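Glycosyl hydrolase, BNR repeat (Ralstonia eutropha, PDB 3B7F) probably acts as a glycosyl hydrolase and folds as a seven-bladed beta-propeller with BNR repeats. Local coordinates at residues 33-38 against 70-75; 331-336 against 364-369. All coordinates share one frame; numbering follows the deposited sequence.

Contact 1: residues 33-38 against 70-75; sequences AWFLAS and MLMAAR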
ATOM      1  N   ALA A  33      16.861   3.854  -1.038  1.00 24.53           N
ATOM      2  CA  ALA A  33      16.048   3.508  -2.188  1.00 22.90           C
ATOM      3  C   ALA A  33      16.904   2.738  -3.197  1.00 24.74           C
ATOM      4  O   ALA A  33      18.062   3.085  -3.464  1.00 24.72           O
ATOM      5  CB  ALA A  33      15.463   4.759  -2.854  1.00 19.36           C
ATOM      6  N   TRP A  34      16.336   1.664  -3.725  1.00 25.27           N
ATOM      7  CA  TRP A  34      16.955   0.897  -4.790  1.00 24.91           C
ATOM      8  C   TRP A  34      15.894   0.811  -5.881  1.00 22.18           C
ATOM      9  O   TRP A  34      14.713   1.017  -5.622  1.00 23.66           O
ATOM     10  CB  TRP A  34      17.415  -0.473  -4.327  1.00 23.21           C
ATOM     11  CG  TRP A  34      18.770  -0.560  -3.717  1.00 20.87           C
ATOM     12  CD1 TRP A  34      19.913  -0.964  -4.345  1.00 20.63           C
ATOM     13  CD2 TRP A  34      19.132  -0.307  -2.355  1.00 22.57           C
ATOM     14  NE1 TRP A  34      20.950  -0.978  -3.461  1.00 25.69           N
ATOM     15  CE2 TRP A  34      20.503  -0.577  -2.234  1.00 22.00           C
ATOM     16  CE3 TRP A  34      18.437   0.174  -1.235  1.00 24.94           C
ATOM     17  CZ2 TRP A  34      21.203  -0.393  -1.040  1.00 25.78           C
ATOM     18  CZ3 TRP A  34      19.130   0.332  -0.039  1.00 21.58           C
ATOM     19  CH2 TRP A  34      20.494   0.034   0.049  1.00 21.00           C
ATOM     20  N   PHE A  35      16.362   0.557  -7.098  1.00 23.31           N
ATOM     21  CA  PHE A  35      15.541   0.538  -8.289  1.00 27.29           C
ATOM     22  C   PHE A  35      15.918  -0.645  -9.115  1.00 27.88           C
ATOM     23  O   PHE A  35      17.114  -0.892  -9.319  1.00 29.87           O
ATOM     24  CB  PHE A  35      15.761   1.809  -9.083  1.00 28.79           C
ATOM     25  CG  PHE A  35      15.377   3.033  -8.334  1.00 29.21           C
ATOM     26  CD1 PHE A  35      14.078   3.494  -8.373  1.00 30.46           C
ATOM     27  CD2 PHE A  35      16.301   3.694  -7.535  1.00 25.05           C
ATOM     28  CE1 PHE A  35      13.699   4.617  -7.642  1.00 31.50           C
ATOM     29  CE2 PHE A  35      15.930   4.818  -6.818  1.00 25.12           C
ATOM     30  CZ  PHE A  35      14.628   5.281  -6.879  1.00 29.93           C
ATOM     31  N   LEU A  36      14.910  -1.397  -9.560  1.00 26.94           N
ATOM     32  CA  LEU A  36      15.140  -2.591 -10.387  1.00 28.90           C
ATOM     33  C   LEU A  36      14.542  -2.348 -11.752  1.00 27.22           C
ATOM     34  O   LEU A  36      13.435  -1.869 -11.834  1.00 30.93           O
ATOM     35  CB  LEU A  36      14.571  -3.857  -9.740  1.00 28.15           C
ATOM     36  CG  LEU A  36      15.432  -4.536  -8.691  1.00 28.29           C
ATOM     37  CD1 LEU A  36      14.588  -5.359  -7.726  1.00 28.55           C
ATOM     38  CD2 LEU A  36      16.552  -5.392  -9.375  1.00 25.79           C
ATOM     39  N   ALA A  37      15.284  -2.644 -12.818  1.00 28.14           N
ATOM     40  CA  ALA A  37      14.776  -2.434 -14.186  1.00 27.86           C
ATOM     41  C   ALA A  37      14.902  -3.727 -14.999  1.00 26.67           C
ATOM     42  O   ALA A  37      15.959  -4.353 -15.000  1.00 28.08           O
ATOM     43  CB  ALA A  37      15.518  -1.267 -14.864  1.00 28.10           C
ATOM     44  N   SER A  38      13.835  -4.117 -15.686  1.00 29.38           N
ATOM     45  CA  SER A  38      13.856  -5.329 -16.502  1.00 29.22           C
ATOM     46  C   SER A  38      14.092  -5.061 -17.976  1.00 30.77           C
ATOM     47  O   SER A  38      14.020  -3.921 -18.439  1.00 30.76           O
ATOM     48  CB  SER A  38      12.544  -6.091 -16.395  1.00 26.91           C
ATOM     49  OG  SER A  38      11.517  -5.542 -17.217  1.00 26.04           O
HETATM   50  N   MSE A  70       8.175  11.399 -10.011  1.00 29.54           N
HETATM   51  CA  MSE A  70       8.145  10.464  -8.894  1.00 29.55           C
HETATM   52  C   MSE A  70       8.282  11.184  -7.573  1.00 27.52           C
HETATM   53  O   MSE A  70       8.972  12.202  -7.495  1.00 26.75           O
HETATM   54  CB  MSE A  70       9.297   9.486  -8.931  1.00 31.92           C
HETATM   55  CG  MSE A  70       9.452   8.673 -10.183  1.00 39.26           C
HETATM   56 SE   MSE A  70      10.757   7.256  -9.807  0.75 30.47          SE
HETATM   57  CE  MSE A  70      10.711   6.550 -11.586  1.00 28.04           C
ATOM     58  N   LEU A  71       7.620  10.634  -6.548  1.00 26.41           N
ATOM     59  CA  LEU A  71       7.692  11.116  -5.165  1.00 26.02           C
ATOM     60  C   LEU A  71       8.198   9.982  -4.301  1.00 27.37           C
ATOM     61  O   LEU A  71       7.951   8.823  -4.594  1.00 26.99           O
ATOM     62  CB  LEU A  71       6.362  11.652  -4.629  1.00 26.74           C
ATOM     63  CG  LEU A  71       5.815  12.965  -5.253  1.00 28.26           C
ATOM     64  CD1 LEU A  71       4.651  13.485  -4.438  1.00 19.89           C
ATOM     65  CD2 LEU A  71       6.864  14.078  -5.387  1.00 24.78           C
HETATM   66  N   MSE A  72       8.956  10.354  -3.275  1.00 27.83           N
HETATM   67  CA  MSE A  72       9.580   9.449  -2.336  1.00 28.74           C
HETATM   68  C   MSE A  72       9.428   9.985  -0.900  1.00 28.11           C
HETATM   69  O   MSE A  72       9.979  11.018  -0.594  1.00 26.96           O
HETATM   70  CB  MSE A  72      11.057   9.326  -2.686  1.00 30.25           C
HETATM   71  CG  MSE A  72      11.877   8.550  -1.661  1.00 30.80           C
HETATM   72 SE   MSE A  72      13.738   8.620  -1.991  0.75 26.01          SE
HETATM   73  CE  MSE A  72      13.856   7.845  -3.735  1.00 28.51           C
ATOM     74  N   ALA A  73       8.665   9.292  -0.055  1.00 28.17           N
ATOM     75  CA  ALA A  73       8.491   9.629   1.362  1.00 29.33           C
ATOM     76  C   ALA A  73       9.754   9.153   2.115  1.00 30.32           C
ATOM     77  O   ALA A  73      10.158   7.981   2.021  1.00 29.56           O
ATOM     78  CB  ALA A  73       7.193   8.972   1.913  1.00 26.65           C
ATOM     79  N   ALA A  74      10.417  10.063   2.814  1.00 33.61           N
ATOM     80  CA  ALA A  74      11.688   9.758   3.488  1.00 33.69           C
ATOM     81  C   ALA A  74      11.856  10.527   4.784  1.00 38.67           C
ATOM     82  O   ALA A  74      11.206  11.559   4.985  1.00 35.91           O
ATOM     83  CB  ALA A  74      12.861  10.072   2.563  1.00 34.10           C
ATOM     84  N   ARG A  75      12.726  10.010   5.656  1.00 44.11           N
ATOM     85  CA  ARG A  75      13.031  10.650   6.926  1.00 51.46           C
ATOM     86  C   ARG A  75      14.523  10.962   7.066  1.00 54.44           C
ATOM     87  O   ARG A  75      15.363  10.058   6.993  1.00 53.86           O
ATOM     88  CB  ARG A  75      12.544   9.807   8.083  1.00 52.07           C
ATOM     89  CG  ARG A  75      12.555  10.582   9.406  1.00 58.76           C
ATOM     90  CD  ARG A  75      11.320  10.333  10.234  1.00 66.16           C
ATOM     91  NE  ARG A  75      11.407   9.280  11.247  1.00 70.49           N
ATOM     92  CZ  ARG A  75      11.160   7.973  11.086  1.00 76.31           C
ATOM     93  NH1 ARG A  75      10.855   7.428   9.899  1.00 79.03           N
ATOM     94  NH2 ARG A  75      11.251   7.171  12.152  1.00 76.97           N
TER
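The selenomethionine side chain of M72 reaches out of strand 70-75 and lays its terminal methyl against A33 and F35 of strand 32-38. M72 CE sits 3.6 Å from A33 CB, and the same methyl comes within 4.1 Å of F35 CZ, where it meets the edge of the ring near the ring plane and not a face. The path of the chain explains this: with CG anti to the backbone N (chi1 172°) and chi2 also extended, M72 runs straight out from its strand, then bends at chi3 (-60°), which swings CE off the line of the chain and in between A33 CB and the F35 ring edge, with SE just behind. F35 carries its ring out to meet it, while R48 makes a cation-pi contact with that ring. The two strands belong to different four-stranded antiparallel sheets, neighbouring blades of the seven-bladed propeller; A33 and M72, the nearest pair, have their CA atoms 8.8 Å apart. I60 and I57 of strand 56-62 pack on A33 and M72 respectively, and F52 also lies on M72. Between these two strands the contact is purely apolar, with no hydrogen bond or charge across it, and it depends on fit and the exclusion of water.

Contact 2: residues 331-336 against 364-369; sequences GLPTDQ and EIWASA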
ATOM      1  N   GLY A 331       9.360 -21.862  -6.812  1.00 23.93           N
ATOM      2  CA  GLY A 331      10.547 -21.044  -6.781  1.00 26.97           C
ATOM      3  C   GLY A 331      10.909 -20.501  -5.393  1.00 27.69           C
ATOM      4  O   GLY A 331      12.041 -20.082  -5.190  1.00 29.63           O
ATOM      5  N   LEU A 332       9.966 -20.509  -4.445  1.00 27.57           N
ATOM      6  CA  LEU A 332      10.211 -19.993  -3.118  1.00 26.55           C
ATOM      7  C   LEU A 332      10.828 -21.060  -2.219  1.00 29.93           C
ATOM      8  O   LEU A 332      10.638 -22.281  -2.467  1.00 30.29           O
ATOM      9  CB  LEU A 332       8.921 -19.488  -2.489  1.00 24.44           C
ATOM     10  CG  LEU A 332       8.159 -18.380  -3.196  1.00 23.33           C
ATOM     11  CD1 LEU A 332       6.880 -18.095  -2.369  1.00 19.59           C
ATOM     12  CD2 LEU A 332       9.052 -17.088  -3.398  1.00 16.39           C
ATOM     13  N   PRO A 333      11.566 -20.619  -1.170  1.00 28.65           N
ATOM     14  CA  PRO A 333      12.118 -21.559  -0.213  1.00 30.00           C
ATOM     15  C   PRO A 333      10.984 -22.418   0.317  1.00 32.33           C
ATOM     16  O   PRO A 333       9.923 -21.886   0.703  1.00 29.56           O
ATOM     17  CB  PRO A 333      12.657 -20.665   0.884  1.00 24.71           C
ATOM     18  CG  PRO A 333      12.944 -19.412   0.218  1.00 32.33           C
ATOM     19  CD  PRO A 333      11.892 -19.233  -0.785  1.00 31.54           C
ATOM     20  N   THR A 334      11.223 -23.719   0.316  1.00 35.36           N
ATOM     21  CA  THR A 334      10.187 -24.678   0.677  0.50 38.21           C
ATOM     22  C   THR A 334       9.908 -24.737   2.196  1.00 38.98           C
ATOM     23  O   THR A 334       8.760 -24.900   2.587  1.00 44.41           O
ATOM     24  CB  THR A 334      10.501 -26.073   0.067  0.50 38.44           C
ATOM     25  OG1 THR A 334       9.306 -26.854   0.020  0.50 39.05           O
ATOM     26  CG2 THR A 334      11.606 -26.809   0.854  0.50 41.69           C
ATOM     27  N   ASP A 335      10.921 -24.585   3.049  1.00 40.23           N
ATOM     28  CA  ASP A 335      10.694 -24.606   4.510  1.00 39.43           C
ATOM     29  C   ASP A 335      11.819 -23.930   5.286  1.00 37.86           C
ATOM     30  O   ASP A 335      12.805 -23.548   4.693  1.00 41.46           O
ATOM     31  CB  ASP A 335      10.371 -26.037   5.024  1.00 43.60           C
ATOM     32  CG  ASP A 335      11.312 -27.086   4.481  1.00 46.90           C
ATOM     33  OD1 ASP A 335      12.533 -26.837   4.471  1.00 52.20           O
ATOM     34  OD2 ASP A 335      10.813 -28.161   4.070  1.00 60.35           O
ATOM     35  N   GLN A 336      11.629 -23.763   6.599  1.00 36.96           N
ATOM     36  CA  GLN A 336      12.531 -22.995   7.486  1.00 34.64           C
ATOM     37  C   GLN A 336      12.914 -21.641   6.833  1.00 32.69           C
ATOM     38  O   GLN A 336      14.078 -21.262   6.788  1.00 38.68           O
ATOM     39  CB  GLN A 336      13.736 -23.836   7.954  1.00 35.89           C
ATOM     40  CG  GLN A 336      13.435 -24.903   9.111  1.00 38.54           C
ATOM     41  CD  GLN A 336      13.241 -24.280  10.538  1.00 50.23           C
ATOM     42  OE1 GLN A 336      13.337 -23.052  10.749  1.00 41.51           O
ATOM     43  NE2 GLN A 336      12.968 -25.143  11.510  1.00 45.09           N
ATOM     44  N   GLU A 364      15.004  -9.451   0.254  1.00 24.70           N
ATOM     45  CA  GLU A 364      14.862 -10.148  -1.022  1.00 23.03           C
ATOM     46  C   GLU A 364      13.715  -9.540  -1.814  1.00 23.41           C
ATOM     47  O   GLU A 364      12.719  -9.135  -1.237  1.00 20.45           O
ATOM     48  CB  GLU A 364      14.572 -11.624  -0.792  1.00 22.52           C
ATOM     49  CG  GLU A 364      15.768 -12.443  -0.277  1.00 23.84           C
ATOM     50  CD  GLU A 364      15.421 -13.897   0.000  1.00 23.81           C
ATOM     51  OE1 GLU A 364      14.307 -14.190   0.450  1.00 24.84           O
ATOM     52  OE2 GLU A 364      16.272 -14.762  -0.172  1.00 23.99           O
ATOM     53  N   ILE A 365      13.883  -9.457  -3.132  1.00 24.80           N
ATOM     54  CA  ILE A 365      12.838  -9.057  -4.048  1.00 23.57           C
ATOM     55  C   ILE A 365      12.578 -10.290  -4.877  1.00 23.76           C
ATOM     56  O   ILE A 365      13.516 -10.787  -5.527  1.00 23.94           O
ATOM     57  CB  ILE A 365      13.190  -7.917  -5.000  1.00 22.01           C
ATOM     58  CG1 ILE A 365      13.442  -6.625  -4.228  1.00 21.69           C
ATOM     59  CG2 ILE A 365      12.001  -7.708  -5.944  1.00 17.84           C
ATOM     60  CD1 ILE A 365      12.155  -5.904  -3.777  1.00 16.65           C
ATOM     61  N   TRP A 366      11.338 -10.809  -4.789  1.00 22.36           N
ATOM     62  CA  TRP A 366      10.883 -11.980  -5.557  1.00 22.39           C
ATOM     63  C   TRP A 366       9.980 -11.508  -6.672  1.00 21.89           C
ATOM     64  O   TRP A 366       9.150 -10.641  -6.446  1.00 24.42           O
ATOM     65  CB  TRP A 366      10.167 -12.974  -4.675  1.00 21.78           C
ATOM     66  CG  TRP A 366      11.116 -13.624  -3.694  1.00 19.55           C
ATOM     67  CD1 TRP A 366      11.481 -13.143  -2.490  1.00 21.77           C
ATOM     68  CD2 TRP A 366      11.787 -14.872  -3.850  1.00 23.68           C
ATOM     69  NE1 TRP A 366      12.325 -14.004  -1.868  1.00 24.15           N
ATOM     70  CE2 TRP A 366      12.539 -15.086  -2.679  1.00 15.30           C
ATOM     71  CE3 TRP A 366      11.834 -15.832  -4.868  1.00 19.50           C
ATOM     72  CZ2 TRP A 366      13.362 -16.230  -2.505  1.00 19.49           C
ATOM     73  CZ3 TRP A 366      12.617 -16.962  -4.690  1.00 21.81           C
ATOM     74  CH2 TRP A 366      13.372 -17.159  -3.512  1.00 18.19           C
ATOM     75  N   ALA A 367      10.164 -12.055  -7.871  1.00 23.27           N
ATOM     76  CA  ALA A 367       9.410 -11.610  -9.069  1.00 24.44           C
ATOM     77  C   ALA A 367       8.754 -12.775  -9.789  1.00 23.87           C
ATOM     78  O   ALA A 367       9.298 -13.854  -9.823  1.00 20.70           O
ATOM     79  CB  ALA A 367      10.319 -10.869 -10.035  1.00 23.29           C
ATOM     80  N   SER A 368       7.548 -12.538 -10.290  1.00 22.47           N
ATOM     81  CA  SER A 368       6.825 -13.468 -11.125  1.00 23.26           C
ATOM     82  C   SER A 368       6.422 -12.728 -12.383  1.00 23.09           C
ATOM     83  O   SER A 368       5.972 -11.595 -12.287  1.00 22.07           O
ATOM     84  CB  SER A 368       5.566 -13.942 -10.445  1.00 23.74           C
ATOM     85  OG  SER A 368       4.847 -14.763 -11.323  1.00 21.08           O
ATOM     86  N   ALA A 369       6.617 -13.345 -13.544  1.00 25.35           N
ATOM     87  CA  ALA A 369       6.143 -12.797 -14.816  1.00 25.12           C
ATOM     88  C   ALA A 369       4.947 -13.599 -15.341  1.00 26.57           C
ATOM     89  O   ALA A 369       4.576 -13.420 -16.504  1.00 29.32           O
ATOM     90  CB  ALA A 369       7.278 -12.791 -15.863  1.00 25.32           C
TER
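This is a largely apolar contact on the indole of W366, where the loop following strand 326-328 lies over strand 365-368 of the next sheet along the chain. L332 CD2 rests on one face of the ring in a CH-pi contact, 3.7 Å from the centroid of the six-membered ring and 25° off its normal. The methyl is offset toward the rim, and its closest ring atom is W366 CE3 at 3.4 Å. P333 follows with CD 3.7 Å from W366 CH2, approaching the ring obliquely. Just before them, the carbonyl oxygen of G331 comes 3.2 Å from W366 CZ3, so three consecutive loop residues bend round the six-membered ring. In the beta-propeller both strands are parts of four-stranded antiparallel blades, and the loop is the link that carries the chain from one blade to the next. W366 has its CG beside the backbone N (chi1 -68°), which turns the indole toward that loop. Its NE1 gives a hydrogen bond of 3.1 Å to E364 OE1 on its own segment; the carboxylate oxygen lies almost in the indole plane, but the N-H meets it from above the carboxylate plane. F358 stacks with W366, and W375 packs against both W366 and L332.

How the contacts relate
Starting from the N terminus, strand 32-38 comes early in the chain, and contact 1 closes a short loop when strand 70-75 returns to it, joining the first sheet to the one after. The chain then passes through four further four-stranded sheets before contact 2 opens at 331-336, just past strand 326-328, and closes at 364-369 in the last of the seven. The two loops stand in series, neither nesting nor crossing. After strand 376-379 the chain leaves that last blade and adds strand 385-391 as an outermost strand of the first sheet, closing the ring in the "velcro" manner of beta-propellers. Near this closure L36 CD1 packs 3.9 Å from I365 CG1, with the contact centres about 22 Å apart.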